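Local coordinates for ATP-dependent helicase FUN30 (Saccharomyces cerevisiae S288c, PDB 5GN1), which uses the energy of ATP hydrolysis to remodel nucleosomes, supporting heterochromatin organization and promoting DNA end resection at double-strand breaks, at residues Leu116-Ile120 and Tyr121-Ile125; Thr156-Glu159 and Leu160-Leu163; Leu309-Asp313 and Ser314-Lys318. All blocks are in the same frame, centred on the assembly; numbering follows the deposited sequence.

Contact 1: residues Leu116-Ile120 and Tyr121-Ile125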
loop_
_atom_site.group_PDB
_atom_site.type_symbol
_atom_site.label_atom_id
_atom_site.label_comp_id
_atom_site.label_asym_id
_atom_site.label_seq_id
_atom_site.Cartn_x
_atom_site.Cartn_y
_atom_site.Cartn_z
ATOM N N LEU A 116 2.732 6.305 3.844
ATOM C CA LEU A 116 3.787 5.352 3.535
ATOM C C LEU A 116 5.161 6.006 3.544
ATOM O O LEU A 116 6.144 5.366 3.154
ATOM C CB LEU A 116 3.534 4.708 2.166
ATOM C CG LEU A 116 2.246 3.894 2.029
ATOM C CD1 LEU A 116 2.018 3.530 0.557
ATOM C CD2 LEU A 116 2.294 2.661 2.939
ATOM N N PHE A 117 5.223 7.265 3.963
ATOM C CA PHE A 117 6.446 8.056 3.999
ATOM C C PHE A 117 6.515 8.760 5.342
ATOM O O PHE A 117 5.506 8.935 6.023
ATOM C CB PHE A 117 6.489 9.111 2.879
ATOM C CG PHE A 117 6.510 8.529 1.499
ATOM C CD1 PHE A 117 5.335 8.105 0.898
ATOM C CD2 PHE A 117 7.700 8.411 0.799
ATOM C CE1 PHE A 117 5.342 7.557 -0.367
ATOM C CE2 PHE A 117 7.716 7.863 -0.475
ATOM C CZ PHE A 117 6.537 7.442 -1.059
ATOM N N ARG A 118 7.718 9.177 5.717
ATOM C CA ARG A 118 7.905 9.978 6.914
ATOM C C ARG A 118 8.043 11.433 6.469
ATOM O O ARG A 118 9.062 11.811 5.880
ATOM C CB ARG A 118 9.156 9.552 7.691
ATOM C CG ARG A 118 9.348 10.317 9.011
ATOM C CD ARG A 118 10.482 9.723 9.879
ATOM N NE ARG A 118 11.810 9.927 9.305
ATOM C CZ ARG A 118 12.545 11.029 9.472
ATOM N NH1 ARG A 118 12.078 12.046 10.189
ATOM N NH2 ARG A 118 13.751 11.115 8.919
ATOM N N ASN A 119 6.989 12.216 6.687
ATOM C CA ASN A 119 6.973 13.678 6.636
ATOM C C ASN A 119 6.330 14.427 7.782
ATOM O O ASN A 119 6.787 15.506 8.160
ATOM C CB ASN A 119 6.113 14.034 5.415
ATOM C CG ASN A 119 6.772 13.690 4.108
ATOM O OD1 ASN A 119 7.698 14.371 3.647
ATOM N ND2 ASN A 119 6.293 12.627 3.488
ATOM N N ILE A 120 5.303 13.827 8.387
ATOM C CA ILE A 120 4.656 14.462 9.529
ATOM C C ILE A 120 5.614 14.323 10.703
ATOM O O ILE A 120 5.884 15.289 11.432
ATOM C CB ILE A 120 3.295 13.804 9.813
ATOM C CG1 ILE A 120 2.339 14.088 8.642
ATOM C CG2 ILE A 120 2.720 14.277 11.136
ATOM C CD1 ILE A 120 1.041 13.305 8.722
ATOM N N TYR A 121 6.166 13.122 10.888
ATOM C CA TYR A 121 7.122 12.858 11.962
ATOM C C TYR A 121 8.527 13.256 11.494
ATOM O O TYR A 121 9.400 12.425 11.251
ATOM C CB TYR A 121 7.053 11.392 12.374
ATOM C CG TYR A 121 5.761 10.966 13.041
ATOM C CD1 TYR A 121 4.665 10.551 12.289
ATOM C CD2 TYR A 121 5.635 10.976 14.426
ATOM C CE1 TYR A 121 3.485 10.156 12.889
ATOM C CE2 TYR A 121 4.457 10.586 15.040
ATOM C CZ TYR A 121 3.378 10.177 14.260
ATOM O OH TYR A 121 2.194 9.780 14.849
ATOM N N ASN A 122 8.734 14.553 11.336
ATOM C CA ASN A 122 9.972 15.111 10.835
ATOM C C ASN A 122 11.127 14.970 11.820
ATOM O O ASN A 122 10.918 14.635 12.937
ATOM C CB ASN A 122 9.786 16.560 10.459
ATOM C CG ASN A 122 9.394 17.401 11.638
ATOM O OD1 ASN A 122 9.938 17.271 12.691
ATOM N ND2 ASN A 122 8.437 18.236 11.451
ATOM N N ASP A 123 12.336 15.246 11.349
ATOM C CA ASP A 123 13.518 15.093 12.179
ATOM C C ASP A 123 13.388 15.700 13.537
ATOM O O ASP A 123 13.846 15.122 14.504
ATOM C CB ASP A 123 14.771 15.517 11.444
ATOM C CG ASP A 123 15.146 14.602 10.285
ATOM O OD1 ASP A 123 14.445 13.599 10.076
ATOM O OD2 ASP A 123 16.124 14.880 9.563
ATOM N N LYS A 124 12.763 16.870 13.614
ATOM C CA LYS A 124 12.576 17.558 14.886
ATOM C C LYS A 124 11.569 16.773 15.738
ATOM O O LYS A 124 11.678 16.733 16.964
ATOM C CB LYS A 124 12.270 19.040 14.653
ATOM C CG LYS A 124 13.280 19.754 13.771
ATOM C CD LYS A 124 14.470 20.243 14.579
ATOM C CE LYS A 124 15.291 21.255 13.796
ATOM N NZ LYS A 124 16.603 21.528 14.445
ATOM N N ILE A 125 10.638 16.117 15.071
ATOM C CA ILE A 125 9.611 15.306 15.722
ATOM C C ILE A 125 10.119 13.988 16.339
ATOM O O ILE A 125 9.729 13.680 17.464
ATOM C CB ILE A 125 8.471 14.993 14.742
ATOM C CG1 ILE A 125 7.961 16.288 14.089
ATOM C CG2 ILE A 125 7.348 14.252 15.444
ATOM C CD1 ILE A 125 7.837 17.435 15.055
HETATM O O HOH W 1 6.956 17.945 8.921
#

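Contact 2: residues Thr156-Glu159 and Leu160-Leu163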
loop_
_atom_site.group_PDB
_atom_site.type_symbol
_atom_site.label_atom_id
_atom_site.label_comp_id
_atom_site.label_asym_id
_atom_site.label_seq_id
_atom_site.Cartn_x
_atom_site.Cartn_y
_atom_site.Cartn_z
ATOM N N THR A 156 7.928 4.880 8.708
ATOM C CA THR A 156 6.946 5.708 8.019
ATOM C C THR A 156 6.062 6.426 9.033
ATOM O O THR A 156 5.973 6.040 10.200
ATOM C CB THR A 156 6.062 4.867 7.084
ATOM O OG1 THR A 156 5.168 4.048 7.867
ATOM C CG2 THR A 156 6.912 3.980 6.136
ATOM N N ASP A 157 5.390 7.485 8.565
ATOM C CA ASP A 157 4.439 8.172 9.422
ATOM C C ASP A 157 3.429 7.199 10.019
ATOM O O ASP A 157 3.108 7.288 11.208
ATOM C CB ASP A 157 3.714 9.288 8.659
ATOM C CG ASP A 157 4.570 10.524 8.478
ATOM O OD1 ASP A 157 5.600 10.648 9.180
ATOM O OD2 ASP A 157 4.203 11.376 7.642
ATOM N N PHE A 158 2.931 6.238 9.229
ATOM C CA PHE A 158 1.929 5.355 9.816
ATOM C C PHE A 158 2.550 4.369 10.793
ATOM O O PHE A 158 1.915 4.003 11.788
ATOM C CB PHE A 158 1.137 4.602 8.753
ATOM C CG PHE A 158 -0.089 3.945 9.315
ATOM C CD1 PHE A 158 -1.237 4.687 9.543
ATOM C CD2 PHE A 158 -0.064 2.618 9.700
ATOM C CE1 PHE A 158 -2.359 4.095 10.101
ATOM C CE2 PHE A 158 -1.190 2.017 10.251
ATOM C CZ PHE A 158 -2.330 2.761 10.456
ATOM N N GLU A 159 3.773 3.901 10.527
ATOM C CA GLU A 159 4.432 3.041 11.506
ATOM C C GLU A 159 4.705 3.814 12.790
ATOM O O GLU A 159 4.581 3.270 13.896
ATOM C CB GLU A 159 5.735 2.471 10.938
ATOM C CG GLU A 159 5.518 1.464 9.820
ATOM C CD GLU A 159 6.742 1.253 8.939
ATOM O OE1 GLU A 159 7.743 2.010 9.052
ATOM O OE2 GLU A 159 6.697 0.294 8.143
ATOM N N LEU A 160 5.074 5.086 12.666
ATOM C CA LEU A 160 5.356 5.861 13.870
ATOM C C LEU A 160 4.075 6.124 14.646
ATOM O O LEU A 160 4.074 6.084 15.880
ATOM C CB LEU A 160 6.076 7.160 13.507
ATOM C CG LEU A 160 7.532 6.906 13.139
ATOM C CD1 LEU A 160 8.106 8.004 12.260
ATOM C CD2 LEU A 160 8.382 6.703 14.396
ATOM N N HIS A 161 2.970 6.359 13.931
ATOM C CA HIS A 161 1.664 6.416 14.572
ATOM C C HIS A 161 1.371 5.138 15.355
ATOM O O HIS A 161 0.925 5.194 16.509
ATOM C CB HIS A 161 0.572 6.664 13.538
ATOM C CG HIS A 161 -0.804 6.503 14.101
ATOM N ND1 HIS A 161 -1.324 7.374 15.037
ATOM C CD2 HIS A 161 -1.743 5.545 13.913
ATOM C CE1 HIS A 161 -2.538 6.979 15.372
ATOM N NE2 HIS A 161 -2.815 5.868 14.710
ATOM N N LYS A 162 1.601 3.970 14.742
ATOM C CA LYS A 162 1.340 2.728 15.469
ATOM C C LYS A 162 2.294 2.564 16.650
ATOM O O LYS A 162 1.893 2.050 17.696
ATOM C CB LYS A 162 1.421 1.522 14.534
ATOM C CG LYS A 162 0.336 1.497 13.452
ATOM C CD LYS A 162 -1.087 1.542 14.029
ATOM C CE LYS A 162 -1.506 0.202 14.616
ATOM N NZ LYS A 162 -2.917 0.205 15.093
ATOM N N LEU A 163 3.544 3.017 16.523
ATOM C CA LEU A 163 4.446 2.994 17.674
ATOM C C LEU A 163 3.897 3.828 18.832
ATOM O O LEU A 163 4.035 3.450 20.005
ATOM C CB LEU A 163 5.829 3.498 17.274
ATOM C CG LEU A 163 6.915 3.476 18.356
ATOM C CD1 LEU A 163 7.276 2.053 18.741
ATOM C CD2 LEU A 163 8.141 4.254 17.916
#

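Contact 3: residues Leu309-Asp313 and Ser314-Lys318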
loop_
_atom_site.group_PDB
_atom_site.type_symbol
_atom_site.label_atom_id
_atom_site.label_comp_id
_atom_site.label_asym_id
_atom_site.label_seq_id
_atom_site.Cartn_x
_atom_site.Cartn_y
_atom_site.Cartn_z
ATOM N N LEU A 309 -7.906 0.477 -8.947
ATOM C CA LEU A 309 -7.661 1.887 -8.691
ATOM C C LEU A 309 -6.330 2.278 -9.307
ATOM O O LEU A 309 -5.313 1.632 -9.046
ATOM C CB LEU A 309 -7.621 2.168 -7.185
ATOM C CG LEU A 309 -8.854 1.757 -6.393
ATOM C CD1 LEU A 309 -8.748 2.252 -4.951
ATOM C CD2 LEU A 309 -10.076 2.322 -7.077
ATOM N N ILE A 310 -6.332 3.340 -10.112
ATOM C CA ILE A 310 -5.142 3.772 -10.837
ATOM C C ILE A 310 -4.999 5.275 -10.670
ATOM O O ILE A 310 -5.891 6.035 -11.070
ATOM C CB ILE A 310 -5.207 3.405 -12.327
ATOM C CG1 ILE A 310 -5.182 1.890 -12.484
ATOM C CG2 ILE A 310 -4.039 4.057 -13.092
ATOM C CD1 ILE A 310 -4.914 1.403 -13.900
ATOM N N THR A 311 -3.885 5.706 -10.075
ATOM C CA THR A 311 -3.606 7.127 -9.946
ATOM C C THR A 311 -3.122 7.683 -11.283
ATOM O O THR A 311 -2.160 7.173 -11.875
ATOM C CB THR A 311 -2.583 7.376 -8.846
ATOM O OG1 THR A 311 -3.179 7.062 -7.571
ATOM C CG2 THR A 311 -2.162 8.844 -8.854
ATOM N N LYS A 312 -3.815 8.713 -11.763
ATOM C CA LYS A 312 -3.467 9.358 -13.022
ATOM C C LYS A 312 -2.200 10.188 -12.860
ATOM O O LYS A 312 -1.921 10.727 -11.783
ATOM C CB LYS A 312 -4.605 10.267 -13.492
ATOM C CG LYS A 312 -5.380 9.770 -14.703
ATOM C CD LYS A 312 -6.562 10.709 -14.983
ATOM C CE LYS A 312 -6.969 10.689 -16.445
ATOM N NZ LYS A 312 -7.921 11.800 -16.754
ATOM N N ASP A 313 -1.440 10.302 -13.954
ATOM C CA ASP A 313 -0.200 11.088 -13.965
ATOM C C ASP A 313 0.813 10.484 -12.993
ATOM O O ASP A 313 1.499 11.191 -12.253
ATOM C CB ASP A 313 -0.486 12.560 -13.643
ATOM C CG ASP A 313 0.712 13.491 -13.912
ATOM O OD1 ASP A 313 1.587 13.163 -14.755
ATOM O OD2 ASP A 313 0.761 14.566 -13.263
ATOM N N SER A 314 0.881 9.154 -12.971
ATOM C CA SER A 314 1.726 8.444 -12.028
ATOM C C SER A 314 2.263 7.189 -12.691
ATOM O O SER A 314 1.766 6.739 -13.727
ATOM C CB SER A 314 0.965 8.071 -10.751
ATOM O OG SER A 314 0.369 6.793 -10.895
ATOM N N ILE A 315 3.269 6.604 -12.040
ATOM C CA ILE A 315 3.876 5.359 -12.487
ATOM C C ILE A 315 2.858 4.232 -12.636
ATOM O O ILE A 315 3.099 3.273 -13.376
ATOM C CB ILE A 315 4.987 4.978 -11.496
ATOM C CG1 ILE A 315 5.782 3.777 -12.006
ATOM C CG2 ILE A 315 4.388 4.724 -10.123
ATOM C CD1 ILE A 315 7.051 3.538 -11.232
ATOM N N GLU A 316 1.716 4.321 -11.944
ATOM C CA GLU A 316 0.706 3.268 -12.054
ATOM C C GLU A 316 0.153 3.175 -13.470
ATOM O O GLU A 316 -0.208 2.088 -13.926
ATOM C CB GLU A 316 -0.424 3.512 -11.053
ATOM C CG GLU A 316 0.012 3.312 -9.588
ATOM C CD GLU A 316 -1.165 3.265 -8.610
ATOM O OE1 GLU A 316 -2.213 3.880 -8.897
ATOM O OE2 GLU A 316 -1.040 2.589 -7.565
ATOM N N GLU A 317 0.083 4.306 -14.179
ATOM C CA GLU A 317 -0.292 4.267 -15.588
ATOM C C GLU A 317 0.725 3.478 -16.407
ATOM O O GLU A 317 0.347 2.653 -17.244
ATOM C CB GLU A 317 -0.458 5.692 -16.124
ATOM C CG GLU A 317 -1.646 6.425 -15.509
ATOM C CD GLU A 317 -1.929 7.781 -16.153
ATOM O OE1 GLU A 317 -1.194 8.755 -15.883
ATOM O OE2 GLU A 317 -2.884 7.862 -16.951
ATOM N N LYS A 318 2.026 3.697 -16.158
ATOM C CA LYS A 318 3.058 2.942 -16.868
ATOM C C LYS A 318 2.986 1.460 -16.538
ATOM O O LYS A 318 3.190 0.606 -17.411
ATOM C CB LYS A 318 4.444 3.487 -16.515
ATOM C CG LYS A 318 4.627 4.944 -16.861
ATOM C CD LYS A 318 4.319 5.165 -18.316
ATOM C CE LYS A 318 3.726 6.541 -18.557
ATOM N NZ LYS A 318 3.375 6.698 -19.994
#

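Contact 1: residues Leu116-Ile120 and Tyr121-Ile125
Arg118 reaches over a tight turn to Tyr121 and Asp123 in a local surface contact, where the loop after helix 100-110 leads into helix 123-133. The turn is an inverse gamma turn centred on Tyr121, closed by a weak bond from Asn122 N to Ile120 O, and helix 123-133 starts directly after it with Asn122 in the N-cap position. Arginine suits its place because one flat guanidinium can serve several acceptors round its edge. Its CG lies opposite the backbone N (chi1 -177°) and the chain bends at chi3, which brings Arg118 NH1 to Tyr121 O at 2.9 Å, in the carbonyl plane and on a lone pair. NH1 and NH2 both grip OD1 of Asp123 end-on in a salt bridge, with guanidinium and carboxylate nearly coplanar. Asp123 stands in the first turn of the helix, where a negative charge would probably also be favoured by the helix dipole. The remaining guanidinium nitrogen, NE, is taken by Ser153 O, so the turn is tied to the neighbouring helix 145-153 as well. The Tyr121 ring is buried against Leu160 and His161 of helix 157-166. A water links the two segments, donating to Asn119 O at 2.6 Å and accepting from Asn122 ND2 at 2.9 Å.

Contact 2: residues Thr156-Glu159 and Leu160-Leu163
Leu160 N donates to Thr156 O at 2.8 Å, the first of four successive i to i+4 bonds in helix 157-166; the amides of His161, Lys162 and Leu163 follow in the same pattern. Ahead of them, the amide of Glu159 is met by a side chain: Thr156 OG1 accepts from Glu159 N at 3.0 Å. The threonine hydroxyl, one bond from CB, sits close to the main chain, where the amide three residues on can meet it. In return Glu159 OE1 accepts from Thr156 N at 2.9 Å, the donor standing above the carboxylate plane, and the glutamate chain, extended beyond CG, spans the way back. This reciprocal pair is a capping box, which supplies acceptors at a helix end where amides lack a preceding turn. Asp157, buried in the first turn, spends both carboxylate oxygens on the loop that leads into helix 123-133, OD2 on the amides of Asn119 and Ile120 and OD1 on that of Tyr121. ND1 of His161 is engaged by Leu176 N, consistent with an unprotonated nitrogen there. Apolar contact comes from Phe158 and the methylenes of Lys162, which run side by side in the same direction. The lysine bends at chi2 and chi3, its CG coming within 3.6 Å of Phe158 CE2.

Contact 3: residues Leu309-Asp313 and Ser314-Lys318
Thr311, Ser314 and Glu316 meet where strand 304-311, inside the parallel sheet of the C-terminal RecA-like lobe of the Fun30 ATPase, turns into helix 315-322. Two hydrogen bonds from side chains at the helix start hold this strand-to-helix turn. Thr311 N donates to Glu316 OE1 at 2.7 Å along an almost straight line (173°), meeting the oxygen nearly end-on to its C-O bond. Ser314 OG donates to Thr311 O, also at 2.7 Å, from above the carbonyl plane, and accepts from Glu316 N as the N-cap; a small hydroxyl that can both give and receive fits this double duty. A further bond, from Asp313 N to Glu317 OE1, is modelled improbably short and so is uncertain. Apolar contact is slighter: Ile310 CG2 lies 4.2 Å from Glu316 CB and 4.1 Å from Glu317 CG, so that the aliphatic roots of both glutamates pack loosely against this methyl. As for charge, Glu316 OE2 forms a salt bridge with Lys186, whose NZ also bonds Leu309 O. The carboxylate of buried Glu316 thus has a backbone amide on one oxygen and a lysine ammonium on the other, which would probably favour its ionised form.

In the fold
Contacts 1 and 2 are neighbours, their centres 9 Å apart. Asp157, at the start of helix 157-166, joins them through its main chain as well as its carboxylate: Asp157 N lies 2.9 Å from Phe117 O, a probable hydrogen bond. The capped beginning of one helix thus holds the loop that leads into the other. Contact 3 stands apart, about 25 Å from contact 1 and 26 Å from contact 2 between centres, though its nearest atoms come within about 9 Å of contact 1. It belongs to the turn from a strand of the parallel sheet into helix 315-322, whereas contacts 1 and 2 lie among surrounding helices. All three have a polar residue at an N-cap position, the bond of Asn122 being less certain.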